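Local coordinates for protein triacylglycerol lipase (PDB 5AH1) that hydrolyses ester bonds of triacylglycerols and of synthetic polyesters as a zinc-binding lipase of the alpha/beta-hydrolase fold, at residues Gly184-Thr187 with Ile188-Leu191; Asp244-Ser247 with Tyr248-Val252; Ala304-Leu308 with Ser309-Ala313; Met352-Ile355 with Phe356-Thr359; Pro374-Asp377 with Lys378-Pro382. One frame throughout, in Å; residues are numbered along the deposited sequence. Where two conformers were deposited one is given.

Contact 1 of 5, residues Gly184-Thr187 with Ile188-Leu191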
loop_
_atom_site.group_PDB
_atom_site.type_symbol
_atom_site.label_atom_id
_atom_site.label_comp_id
_atom_site.label_asym_id
_atom_site.label_seq_id
_atom_site.Cartn_x
_atom_site.Cartn_y
_atom_site.Cartn_z
ATOM N N GLY A 184 -0.164 -0.471 1.321
ATOM C CA GLY A 184 0.919 -1.364 1.707
ATOM C C GLY A 184 1.990 -0.675 2.552
ATOM O O GLY A 184 2.533 -1.290 3.452
ATOM N N GLY A 185 2.212 0.610 2.314
ATOM C CA GLY A 185 3.163 1.369 3.108
ATOM C C GLY A 185 2.722 1.565 4.558
ATOM O O GLY A 185 3.529 1.472 5.480
ATOM N N GLN A 186 1.434 1.823 4.785
ATOM C CA GLN A 186 0.907 1.863 6.143
ATOM C C GLN A 186 1.011 0.497 6.794
ATOM O O GLN A 186 1.372 0.377 7.972
ATOM C CB GLN A 186 -0.558 2.291 6.152
ATOM C CG GLN A 186 -0.844 3.728 5.804
ATOM C CD GLN A 186 -2.336 3.956 5.784
ATOM O OE1 GLN A 186 -3.068 3.253 5.059
ATOM N NE2 GLN A 186 -2.818 4.891 6.608
ATOM N N THR A 187 0.684 -0.550 6.038
ATOM C CA THR A 187 0.701 -1.907 6.579
ATOM C C THR A 187 2.106 -2.315 7.021
ATOM O O THR A 187 2.269 -2.917 8.078
ATOM C CB THR A 187 0.169 -2.898 5.551
ATOM O OG1 THR A 187 -1.181 -2.548 5.206
ATOM C CG2 THR A 187 0.203 -4.330 6.088
ATOM N N ILE A 188 3.131 -2.004 6.228
ATOM C CA ILE A 188 4.498 -2.403 6.601
ATOM C C ILE A 188 5.046 -1.570 7.755
ATOM O O ILE A 188 5.800 -2.081 8.587
ATOM C CB ILE A 188 5.492 -2.429 5.385
ATOM C CG1 ILE A 188 5.660 -1.051 4.747
ATOM C CG2 ILE A 188 4.992 -3.447 4.367
ATOM C CD1 ILE A 188 6.734 -1.005 3.672
ATOM N N ARG A 189 4.626 -0.307 7.858
ATOM C CA ARG A 189 4.975 0.491 9.035
ATOM C C ARG A 189 4.410 -0.164 10.280
ATOM O O ARG A 189 5.045 -0.233 11.317
ATOM C CB ARG A 189 4.456 1.916 8.913
ATOM C CG ARG A 189 5.206 2.830 7.932
ATOM C CD ARG A 189 4.461 4.139 7.694
ATOM N NE ARG A 189 4.079 4.751 8.968
ATOM C CZ ARG A 189 2.930 5.381 9.197
ATOM N NH1 ARG A 189 2.108 5.644 8.192
ATOM N NH2 ARG A 189 2.648 5.783 10.421
ATOM N N THR A 190 3.165 -0.615 10.167
ATOM C CA THR A 190 2.405 -1.201 11.286
ATOM C C THR A 190 3.038 -2.529 11.720
ATOM O O THR A 190 3.236 -2.785 12.907
ATOM C CB THR A 190 0.928 -1.413 10.905
ATOM O OG1 THR A 190 0.368 -0.155 10.525
ATOM C CG2 THR A 190 0.100 -1.983 12.052
ATOM N N LEU A 191 3.390 -3.380 10.760
ATOM C CA LEU A 191 4.072 -4.622 11.097
ATOM C C LEU A 191 5.387 -4.335 11.815
ATOM O O LEU A 191 5.712 -4.989 12.807
ATOM C CB LEU A 191 4.347 -5.448 9.839
ATOM C CG LEU A 191 5.123 -6.740 10.104
ATOM C CD1 LEU A 191 4.265 -7.760 10.791
ATOM C CD2 LEU A 191 5.699 -7.343 8.822
HETATM O O HOH W 1 -0.879 6.405 8.337
#

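Contact 2 of 5, residues Asp244-Ser247 with Tyr248-Val252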
loop_
_atom_site.group_PDB
_atom_site.type_symbol
_atom_site.label_atom_id
_atom_site.label_comp_id
_atom_site.label_asym_id
_atom_site.label_seq_id
_atom_site.Cartn_x
_atom_site.Cartn_y
_atom_site.Cartn_z
ATOM N N ASP A 244 -19.300 3.724 -1.866
ATOM C CA ASP A 244 -19.039 4.257 -3.197
ATOM C C ASP A 244 -17.560 4.143 -3.553
ATOM O O ASP A 244 -17.231 3.871 -4.697
ATOM C CB ASP A 244 -19.500 5.704 -3.305
ATOM C CG ASP A 244 -21.016 5.841 -3.265
ATOM O OD1 ASP A 244 -21.732 4.818 -3.406
ATOM O OD2 ASP A 244 -21.490 6.977 -3.113
ATOM N N LEU A 245 -16.678 4.362 -2.578
ATOM C CA LEU A 245 -15.248 4.210 -2.819
ATOM C C LEU A 245 -14.942 2.764 -3.194
ATOM O O LEU A 245 -14.237 2.502 -4.166
ATOM C CB LEU A 245 -14.445 4.643 -1.594
ATOM C CG LEU A 245 -12.925 4.487 -1.695
ATOM C CD1 LEU A 245 -12.366 5.079 -2.977
ATOM C CD2 LEU A 245 -12.245 5.134 -0.501
ATOM N N ILE A 246 -15.490 1.811 -2.448
ATOM C CA ILE A 246 -15.263 0.411 -2.787
ATOM C C ILE A 246 -15.829 0.081 -4.177
ATOM O O ILE A 246 -15.175 -0.572 -4.987
ATOM C CB ILE A 246 -15.870 -0.542 -1.729
ATOM C CG1 ILE A 246 -15.247 -0.322 -0.347
ATOM C CG2 ILE A 246 -15.689 -1.995 -2.156
ATOM C CD1 ILE A 246 -13.843 -0.822 -0.227
ATOM N N SER A 247 -17.036 0.548 -4.466
ATOM C CA SER A 247 -17.670 0.267 -5.748
ATOM C C SER A 247 -16.838 0.852 -6.900
ATOM O O SER A 247 -16.592 0.183 -7.906
ATOM C CB SER A 247 -19.099 0.804 -5.751
ATOM O OG SER A 247 -19.783 0.360 -6.899
ATOM N N TYR A 248 -16.391 2.093 -6.745
ATOM C CA TYR A 248 -15.480 2.697 -7.703
ATOM C C TYR A 248 -14.241 1.828 -7.948
ATOM O O TYR A 248 -13.836 1.623 -9.093
ATOM C CB TYR A 248 -15.045 4.087 -7.227
ATOM C CG TYR A 248 -13.873 4.624 -8.008
ATOM C CD1 TYR A 248 -14.033 5.104 -9.297
ATOM C CD2 TYR A 248 -12.602 4.637 -7.457
ATOM C CE1 TYR A 248 -12.959 5.579 -10.028
ATOM C CE2 TYR A 248 -11.517 5.105 -8.175
ATOM C CZ TYR A 248 -11.704 5.583 -9.460
ATOM O OH TYR A 248 -10.606 6.052 -10.165
ATOM N N THR A 249 -13.668 1.306 -6.874
ATOM C CA THR A 249 -12.443 0.541 -6.998
ATOM C C THR A 249 -12.676 -0.814 -7.695
ATOM O O THR A 249 -11.784 -1.328 -8.355
ATOM C CB THR A 249 -11.757 0.393 -5.640
ATOM O OG1 THR A 249 -11.668 1.686 -5.021
ATOM C CG2 THR A 249 -10.366 -0.154 -5.824
ATOM N N PHE A 250 -13.877 -1.376 -7.583
ATOM C CA PHE A 250 -14.252 -2.552 -8.387
ATOM C C PHE A 250 -14.315 -2.170 -9.860
ATOM O O PHE A 250 -13.922 -2.946 -10.725
ATOM C CB PHE A 250 -15.593 -3.147 -7.952
ATOM C CG PHE A 250 -15.501 -4.032 -6.746
ATOM C CD1 PHE A 250 -14.745 -5.191 -6.763
ATOM C CD2 PHE A 250 -16.205 -3.725 -5.602
ATOM C CE1 PHE A 250 -14.682 -6.003 -5.647
ATOM C CE2 PHE A 250 -16.140 -4.528 -4.491
ATOM C CZ PHE A 250 -15.380 -5.663 -4.507
ATOM N N GLY A 251 -14.816 -0.977 -10.140
ATOM C CA GLY A 251 -14.791 -0.442 -11.491
ATOM C C GLY A 251 -13.374 -0.365 -12.039
ATOM O O GLY A 251 -13.112 -0.804 -13.155
ATOM N N VAL A 252 -12.448 0.194 -11.257
ATOM C CA VAL A 252 -11.055 0.270 -11.678
ATOM C C VAL A 252 -10.511 -1.141 -11.938
ATOM O O VAL A 252 -9.836 -1.389 -12.939
ATOM C CB VAL A 252 -10.176 0.996 -10.643
ATOM C CG1 VAL A 252 -8.735 0.984 -11.098
ATOM C CG2 VAL A 252 -10.642 2.436 -10.453
#

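Contact 3 of 5, residues Ala304-Leu308 with Ser309-Ala313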
loop_
_atom_site.group_PDB
_atom_site.type_symbol
_atom_site.label_atom_id
_atom_site.label_comp_id
_atom_site.label_asym_id
_atom_site.label_seq_id
_atom_site.Cartn_x
_atom_site.Cartn_y
_atom_site.Cartn_z
ATOM N N ALA A 304 -10.500 -0.888 5.827
ATOM C CA ALA A 304 -9.544 -0.064 5.092
ATOM C C ALA A 304 -10.018 1.369 4.850
ATOM O O ALA A 304 -9.222 2.296 4.892
ATOM C CB ALA A 304 -9.177 -0.710 3.758
ATOM N N THR A 305 -11.299 1.547 4.565
ATOM C CA THR A 305 -11.820 2.860 4.216
ATOM C C THR A 305 -11.634 3.863 5.362
ATOM O O THR A 305 -11.335 5.040 5.117
ATOM C CB THR A 305 -13.291 2.747 3.731
ATOM O OG1 THR A 305 -14.006 1.832 4.558
ATOM C CG2 THR A 305 -13.314 2.210 2.322
ATOM N N TYR A 306 -11.747 3.406 6.607
ATOM C CA TYR A 306 -11.450 4.260 7.752
ATOM C C TYR A 306 -9.949 4.532 7.853
ATOM O O TYR A 306 -9.510 5.675 8.019
ATOM C CB TYR A 306 -11.959 3.653 9.058
ATOM C CG TYR A 306 -11.510 4.466 10.247
ATOM C CD1 TYR A 306 -12.178 5.621 10.623
ATOM C CD2 TYR A 306 -10.378 4.109 10.967
ATOM C CE1 TYR A 306 -11.752 6.378 11.693
ATOM C CE2 TYR A 306 -9.940 4.863 12.021
ATOM C CZ TYR A 306 -10.621 5.990 12.393
ATOM O OH TYR A 306 -10.160 6.741 13.453
ATOM N N ASP A 307 -9.147 3.479 7.754
ATOM C CA ASP A 307 -7.699 3.601 7.916
ATOM C C ASP A 307 -7.044 4.463 6.829
ATOM O O ASP A 307 -5.955 5.013 7.039
ATOM C CB ASP A 307 -7.074 2.202 7.955
ATOM C CG ASP A 307 -7.007 1.609 9.370
ATOM O OD1 ASP A 307 -7.496 2.257 10.328
ATOM O OD2 ASP A 307 -6.452 0.490 9.500
ATOM N N LEU A 308 -7.689 4.548 5.669
ATOM C CA LEU A 308 -7.260 5.389 4.554
ATOM C C LEU A 308 -7.636 6.848 4.690
ATOM O O LEU A 308 -7.045 7.692 4.020
ATOM C CB LEU A 308 -7.829 4.862 3.239
ATOM C CG LEU A 308 -7.238 3.528 2.769
ATOM C CD1 LEU A 308 -8.071 2.942 1.649
ATOM C CD2 LEU A 308 -5.783 3.676 2.320
ATOM N N SER A 309 -8.647 7.135 5.511
ATOM C CA SER A 309 -9.089 8.513 5.693
ATOM C C SER A 309 -8.033 9.293 6.464
ATOM O O SER A 309 -7.190 8.702 7.152
ATOM C CB SER A 309 -10.420 8.566 6.447
ATOM O OG SER A 309 -10.289 8.242 7.821
ATOM N N THR A 310 -8.067 10.618 6.388
ATOM C CA THR A 310 -7.060 11.394 7.104
ATOM C C THR A 310 -7.202 11.221 8.619
ATOM O O THR A 310 -6.197 11.112 9.319
ATOM C CB THR A 310 -7.072 12.869 6.683
ATOM O OG1 THR A 310 -8.349 13.453 6.945
ATOM C CG2 THR A 310 -6.732 12.993 5.182
ATOM N N GLU A 311 -8.432 11.186 9.132
ATOM C CA GLU A 311 -8.633 10.902 10.546
ATOM C C GLU A 311 -8.031 9.544 10.954
ATOM O O GLU A 311 -7.397 9.414 12.011
ATOM C CB GLU A 311 -10.129 10.913 10.853
ATOM C CG GLU A 311 -10.500 10.667 12.321
ATOM C CD GLU A 311 -12.002 10.474 12.529
ATOM O OE1 GLU A 311 -12.658 9.944 11.603
ATOM O OE2 GLU A 311 -12.520 10.855 13.606
ATOM N N GLY A 312 -8.292 8.515 10.156
ATOM C CA GLY A 312 -7.856 7.177 10.497
ATOM C C GLY A 312 -6.350 7.009 10.376
ATOM O O GLY A 312 -5.735 6.318 11.185
ATOM N N ALA A 313 -5.763 7.649 9.377
ATOM C CA ALA A 313 -4.311 7.604 9.194
ATOM C C ALA A 313 -3.637 8.353 10.349
ATOM O O ALA A 313 -2.610 7.905 10.869
ATOM C CB ALA A 313 -3.941 8.209 7.865
HETATM O O HOH W 2 -5.936 3.648 12.058
#

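Contact 4 of 5, residues Met352-Ile355 with Phe356-Thr359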
loop_
_atom_site.group_PDB
_atom_site.type_symbol
_atom_site.label_atom_id
_atom_site.label_comp_id
_atom_site.label_asym_id
_atom_site.label_seq_id
_atom_site.Cartn_x
_atom_site.Cartn_y
_atom_site.Cartn_z
ATOM N N MET A 352 -1.911 10.967 -16.458
ATOM C CA MET A 352 -2.979 10.449 -15.594
ATOM C C MET A 352 -3.923 9.506 -16.325
ATOM O O MET A 352 -4.520 9.874 -17.331
ATOM C CB MET A 352 -3.796 11.606 -15.006
ATOM C CG MET A 352 -4.826 11.183 -13.966
ATOM S SD MET A 352 -4.121 10.761 -12.368
ATOM C CE MET A 352 -3.855 12.389 -11.688
ATOM N N ASN A 353 -4.068 8.294 -15.805
ATOM C CA ASN A 353 -5.055 7.361 -16.311
ATOM C C ASN A 353 -6.422 8.054 -16.305
ATOM O O ASN A 353 -6.807 8.618 -15.291
ATOM C CB ASN A 353 -5.096 6.152 -15.379
ATOM C CG ASN A 353 -5.896 4.987 -15.938
ATOM O OD1 ASN A 353 -6.907 5.173 -16.614
ATOM N ND2 ASN A 353 -5.463 3.771 -15.618
ATOM N N PRO A 354 -7.151 8.039 -17.435
ATOM C CA PRO A 354 -8.479 8.681 -17.460
ATOM C C PRO A 354 -9.437 8.198 -16.360
ATOM O O PRO A 354 -10.301 8.963 -15.933
ATOM C CB PRO A 354 -8.994 8.343 -18.861
ATOM C CG PRO A 354 -7.730 8.230 -19.674
ATOM C CD PRO A 354 -6.756 7.562 -18.775
ATOM N N ILE A 355 -9.250 6.977 -15.870
ATOM C CA ILE A 355 -10.067 6.449 -14.777
ATOM C C ILE A 355 -9.913 7.276 -13.495
ATOM O O ILE A 355 -10.798 7.276 -12.640
ATOM C CB ILE A 355 -9.737 4.941 -14.484
ATOM C CG1 ILE A 355 -10.805 4.289 -13.618
ATOM C CG2 ILE A 355 -8.424 4.775 -13.751
ATOM C CD1 ILE A 355 -12.122 4.181 -14.260
ATOM N N PHE A 356 -8.805 8.000 -13.385
ATOM C CA PHE A 356 -8.517 8.816 -12.203
ATOM C C PHE A 356 -8.824 10.297 -12.436
ATOM O O PHE A 356 -8.548 11.122 -11.584
ATOM C CB PHE A 356 -7.035 8.695 -11.798
ATOM C CG PHE A 356 -6.620 7.325 -11.337
ATOM C CD1 PHE A 356 -7.442 6.564 -10.532
ATOM C CD2 PHE A 356 -5.389 6.812 -11.709
ATOM C CE1 PHE A 356 -7.047 5.310 -10.108
ATOM C CE2 PHE A 356 -4.987 5.556 -11.290
ATOM C CZ PHE A 356 -5.822 4.804 -10.494
ATOM N N TYR A 357 -9.377 10.663 -13.586
ATOM C CA TYR A 357 -9.746 12.065 -13.766
ATOM C C TYR A 357 -10.706 12.561 -12.668
ATOM O O TYR A 357 -10.471 13.603 -12.066
ATOM C CB TYR A 357 -10.360 12.325 -15.140
ATOM C CG TYR A 357 -9.432 12.265 -16.341
ATOM C CD1 TYR A 357 -8.051 12.155 -16.213
ATOM C CD2 TYR A 357 -9.959 12.344 -17.622
ATOM C CE1 TYR A 357 -7.234 12.107 -17.334
ATOM C CE2 TYR A 357 -9.153 12.296 -18.738
ATOM C CZ TYR A 357 -7.801 12.192 -18.596
ATOM O OH TYR A 357 -7.022 12.149 -19.729
ATOM N N PRO A 358 -11.789 11.820 -12.393
ATOM C CA PRO A 358 -12.717 12.391 -11.410
ATOM C C PRO A 358 -12.164 12.382 -9.988
ATOM O O PRO A 358 -12.436 13.305 -9.211
ATOM C CB PRO A 358 -13.953 11.492 -11.523
ATOM C CG PRO A 358 -13.474 10.240 -12.127
ATOM C CD PRO A 358 -12.321 10.608 -13.029
ATOM N N THR A 359 -11.393 11.356 -9.643
ATOM C CA THR A 359 -10.826 11.253 -8.314
ATOM C C THR A 359 -9.763 12.334 -8.111
ATOM O O THR A 359 -9.740 13.000 -7.072
ATOM C CB THR A 359 -10.256 9.851 -8.063
ATOM O OG1 THR A 359 -9.363 9.502 -9.124
ATOM C CG2 THR A 359 -11.384 8.824 -8.011
HETATM O O HOH W 3 -4.575 11.106 -19.692
#

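Contact 5 of 5, residues Pro374-Asp377 with Lys378-Pro382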
loop_
_atom_site.group_PDB
_atom_site.type_symbol
_atom_site.label_atom_id
_atom_site.label_comp_id
_atom_site.label_asym_id
_atom_site.label_seq_id
_atom_site.Cartn_x
_atom_site.Cartn_y
_atom_site.Cartn_z
ATOM N N PRO A 374 -8.422 16.656 10.767
ATOM C CA PRO A 374 -7.290 17.387 10.187
ATOM C C PRO A 374 -7.761 18.494 9.238
ATOM O O PRO A 374 -8.699 18.291 8.473
ATOM C CB PRO A 374 -6.538 16.289 9.424
ATOM C CG PRO A 374 -6.834 15.063 10.212
ATOM C CD PRO A 374 -8.246 15.199 10.667
ATOM N N ILE A 375 -7.117 19.649 9.284
ATOM C CA ILE A 375 -7.478 20.746 8.405
ATOM C C ILE A 375 -6.864 20.505 7.035
ATOM O O ILE A 375 -5.662 20.367 6.908
ATOM C CB ILE A 375 -7.044 22.085 9.017
ATOM C CG1 ILE A 375 -7.872 22.352 10.282
ATOM C CG2 ILE A 375 -7.247 23.218 8.022
ATOM C CD1 ILE A 375 -7.315 23.421 11.191
ATOM N N ILE A 376 -7.710 20.459 6.011
ATOM C CA ILE A 376 -7.316 20.177 4.631
ATOM C C ILE A 376 -7.400 21.488 3.864
ATOM O O ILE A 376 -8.474 22.095 3.771
ATOM C CB ILE A 376 -8.236 19.136 3.969
ATOM C CG1 ILE A 376 -8.349 17.867 4.829
ATOM C CG2 ILE A 376 -7.756 18.807 2.564
ATOM C CD1 ILE A 376 -7.034 17.192 5.150
ATOM N N ASP A 377 -6.251 21.934 3.367
ATOM C CA ASP A 377 -6.136 23.178 2.626
ATOM C C ASP A 377 -5.473 22.920 1.276
ATOM O O ASP A 377 -5.314 21.769 0.859
ATOM C CB ASP A 377 -5.374 24.249 3.439
ATOM C CG ASP A 377 -3.909 23.894 3.708
ATOM O OD1 ASP A 377 -3.406 22.861 3.228
ATOM O OD2 ASP A 377 -3.243 24.688 4.408
ATOM N N LYS A 378 -5.108 24.001 0.591
ATOM C CA LYS A 378 -4.638 23.900 -0.782
ATOM C C LYS A 378 -3.369 23.049 -0.940
ATOM O O LYS A 378 -3.122 22.517 -2.011
ATOM C CB LYS A 378 -4.419 25.292 -1.368
ATOM C CG LYS A 378 -3.257 26.031 -0.733
ATOM C CD LYS A 378 -3.119 27.455 -1.233
ATOM C CE LYS A 378 -1.985 28.158 -0.482
ATOM N NZ LYS A 378 -1.783 29.580 -0.867
ATOM N N LYS A 379 -2.580 22.906 0.123
ATOM C CA LYS A 379 -1.378 22.082 0.044
ATOM C C LYS A 379 -1.752 20.621 -0.223
ATOM O O LYS A 379 -0.924 19.841 -0.691
ATOM C CB LYS A 379 -0.566 22.167 1.336
ATOM C CG LYS A 379 -0.282 23.573 1.858
ATOM C CD LYS A 379 0.427 23.594 3.237
ATOM C CE LYS A 379 0.252 22.323 4.118
ATOM N NZ LYS A 379 -1.107 22.078 4.706
ATOM N N TRP A 380 -2.998 20.257 0.066
ATOM C CA TRP A 380 -3.469 18.889 -0.119
ATOM C C TRP A 380 -3.968 18.633 -1.538
ATOM O O TRP A 380 -4.239 17.503 -1.899
ATOM C CB TRP A 380 -4.575 18.568 0.877
ATOM C CG TRP A 380 -4.073 18.348 2.257
ATOM C CD1 TRP A 380 -3.639 19.289 3.143
ATOM C CD2 TRP A 380 -3.976 17.095 2.928
ATOM N NE1 TRP A 380 -3.277 18.700 4.313
ATOM C CE2 TRP A 380 -3.459 17.343 4.207
ATOM C CE3 TRP A 380 -4.251 15.775 2.556
ATOM C CZ2 TRP A 380 -3.252 16.324 5.139
ATOM C CZ3 TRP A 380 -4.021 14.770 3.462
ATOM C CH2 TRP A 380 -3.510 15.039 4.735
ATOM N N PHE A 381 -4.129 19.676 -2.343
ATOM C CA PHE A 381 -4.716 19.492 -3.660
ATOM C C PHE A 381 -3.911 18.603 -4.639
ATOM O O PHE A 381 -4.498 17.764 -5.326
ATOM C CB PHE A 381 -5.036 20.828 -4.343
ATOM C CG PHE A 381 -6.091 21.668 -3.652
ATOM C CD1 PHE A 381 -6.929 21.182 -2.654
ATOM C CD2 PHE A 381 -6.241 22.988 -4.034
ATOM C CE1 PHE A 381 -7.882 22.018 -2.060
ATOM C CE2 PHE A 381 -7.171 23.810 -3.452
ATOM C CZ PHE A 381 -7.988 23.324 -2.463
ATOM N N PRO A 382 -2.586 18.804 -4.753
ATOM C CA PRO A 382 -1.849 17.959 -5.705
ATOM C C PRO A 382 -1.960 16.483 -5.345
ATOM O O PRO A 382 -1.911 16.110 -4.164
ATOM C CB PRO A 382 -0.403 18.469 -5.590
ATOM C CG PRO A 382 -0.561 19.910 -5.151
ATOM C CD PRO A 382 -1.743 19.883 -4.211
#

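Contact 1 of 5, residues Gly184-Thr187 with Ile188-Leu191
Gly184 O takes the N-H of Ile188 at 2.9 Å, and the same i to i+4 pattern runs on through Gly185 with Arg189, Gln186 with Thr190 and Thr187 with Leu191, so the whole run is regular alpha-helix. At Gln186 O the bonding doubles. Thr190 N reaches it at 3.0 Å and Thr190 OG1 at 2.8 Å, from opposite faces of the carbonyl plane. The hydroxyl can fold back like this because OG1 sits beside its own backbone N (chi1 -58°). Arg189 leaves along Gly185, with CG 3.3 Å from Gly185 O, then bends at chi3. This turns NH1 toward Asn231 and a water that it shares with Gln186 NE2, while NH2 bonds Asn317. The Gln186 amide oxygen goes to Asn128, which also bonds Thr187 OG1. Ile188 lays CG1 and CG2 against Gly184 O, and beyond them meets Val224 of strand 221-227 and Leu135 of helix 128-140. Gly184 fits the last glycine of a GxSxG pattern and lies in the first turn of buried helix 183-197, which would be the helix that leaves the nucleophile elbow in alpha/beta-hydrolases, an assignment inferred here from sequence and geometry.

Contact 2 of 5, residues Asp244-Ser247 with Tyr248-Val252
Helix 242-257 carries this contact one turn after another, close to the potassium site formed by Ser237, Asp238 and Met240. Asp244 O receives Tyr248 N at 2.8 Å in a nearly straight bond (169° at the hydrogen), and Phe250 N and Gly251 N continue the i to i+4 series to Ile246 O and Ser247 O. Leu245 O is gripped twice: Thr249 N comes to 3.0 Å and, in the conformer described, one of two, Thr249 OG1 to 2.8 Å, arriving from opposite faces of the carbonyl plane. Leu245 and Thr249 run side by side in the same direction.

On another flank Ile246 and Phe250 do likewise. The CG2 branch of Ile246 meets CE2 of the Phe250 ring at 3.5 Å, and CG2 stands there because it is anti to the backbone N. Ser247 CA lies at the ring's edge, near its plane. Both Ile246 and Phe250 then pack on Leu292 of helix 284-292. Tyr248 CG is anti to its backbone N (chi1 167°), and the ring leads away from the preceding turn. Val252 CG2 sits over one face of that ring toward the rim, and Tyr248 OH bonds Ile355 O. Ser247 OG takes Leu33 N as its partner.

The chemistry divides the helix into sides: an aliphatic-aromatic flank faces helix 284-292, and the one polar atom of the Tyr248 side chain, OH, is used on the loop before helix 357-363. In the modelled conformer the Thr249 hydroxyl donates back to its own helix, and the side chain touches Met87.

Contact 3 of 5, residues Ala304-Leu308 with Ser309-Ala313
Tyr306 and Ser309 meet at a break between two short helices, where Ser309 is the N-cap of helix 310-317. The Ser309 side chain does two jobs. Its OG, placed between the backbone N and the carbonyl carbon (chi1 72°), donates to Tyr306 O at 2.7 Å, in the carbonyl plane and on a lone pair, while accepting Gly312 N at 3.1 Å as the capping bond. Ser309 N also reaches Tyr306 O, at 3.0 Å, but from well above the plane. Tyr306 O thus accepts from both the backbone N and the side-chain OG of Ser309.

The Tyr306 ring extends from a CG anti to its backbone N (chi1 174°) and spreads over the first turn of the next helix. Gly312 CA stands over its face, 3.8 Å from the ring centroid, in a CH-pi contact, and the same carbon makes a CA-H...O contact with Tyr306 O at 3.3 Å. Glu311, extended beyond CG, crosses the ring with its carboxylate plane turned 50° away, and the tyrosine hydroxyl itself bonds Glu315.

Asp307 points elsewhere: its OD2 takes Asn128 N. The two helices are also joined by a water that donates to Asp307 OD1 at 2.7 Å and to Gly312 O at 2.8 Å.

Contact 4 of 5, residues Met352-Ile355 with Phe356-Thr359
Two aromatic rings each lie with a face against an earlier residue, Phe356 against the one before it and Tyr357 against the proline three positions back, where a turn leads into helix 357-363. The Tyr357 ring is laid almost squarely on Pro354: CA of the proline stands 3.5 Å from the ring centroid and only 7° off its normal, a CH-pi contact. The two side chains point the same way, so Pro354 CB and CG reach on toward CE2 and the hydroxyl end. Phe356 receives Ile355 CG2 over the centre of one face, 3.8 Å from its centroid; this methyl is turned between the isoleucine's backbone N and carbonyl carbon, while CG1 meets Val252, and the side chain also touches Thr255.

Met352 meets both rings differently. In the conformer given, one of two, it bends at chi2 and chi3 and crosses Phe356 at about a right angle, with SD 3.6 Å from Phe356 CB and oblique to the ring, a Met-aromatic contact; in this conformer its CG slides past Tyr357 in the opposite sense. Asn353 CB touches Phe356 CD2 at 3.7 Å.

Backbone and side-chain bonds together shape the turn. Asn353 OD1 accepts Ile355 N at 3.0 Å, forming an Asx turn, and Asn353 O takes Phe356 N at 2.8 Å. Tyr357 N follows to Pro354 O.

Carbon and sulfur thus supply most of the side-chain contact, while polar groups settle the bends of the chain. At the hydroxyl end of Tyr357 a water bridges Tyr357 OH and Met352 O, at 2.7 Å from each, linking back to the turn's start.

Contact 5 of 5, residues Pro374-Asp377 with Lys378-Pro382
Ile376 lies across Trp380 at about a right angle and puts CD1 over the face of the indole, 3.7 Å from the centroid of the six-membered ring, a CH-pi contact. Its CG2 meets Trp380 CB at 3.6 Å. Asp377 works at the ring's edge: Asp377 OD1 lies in the indole plane, 3.6 Å from Trp380 CD1. In the lysine conformer given, one of two, that same oxygen receives Lys379 NZ at 2.8 Å on its syn side, a salt bridge; it also takes Lys379 N at 3.2 Å from above the carboxylate plane. The lysine curls back to do this, bent at chi3 and chi4. For its part, the carboxylate is brought over the turn by chi1 65°, which places CG between the backbone N and the carbonyl carbon. Behind these groups Asp377 O accepts Trp380 N at 2.9 Å, and Phe381 N closes on Lys378 O. Lys378 CA sits over the Phe381 ring. Farther out, Trp380 packs on Thr310 of helix 310-317 and on Thr235, and a backbone bond ties Ile376 to Arg368. Asp377 thus begins a short 3-10 turn, 378-380, within the long connection between helix 357-363 and strand 403-405, which packs Trp380 inward and leaves both lysines exposed.

Contact 3 is the hub. Gln186 of contact 1 reaches it through a probable hydrogen bond, NE2 to Asp307 O at 3.2 Å, and Thr305 packs on Ile246 of contact 2. Thr310 meets contact 5, with CG2 3.7 Å from Trp380 CZ3. Contact 4 joins the group through contact 2: besides the tyrosine link, Val252 CG2 packs 3.7 Å from Ile355 CG1. Contacts 1 and 4 stay apart, their centres about 26 Å from each other. The zinc ion is about 8 Å from the Asp307 side chain and about 11 Å from that of Thr190, whereas potassium ions lie about 7 Å from the Leu245 side chain, 6 Å from Ser309's and 4 Å from Asn353's. Contact 1 includes part of the presumed nucleophile elbow.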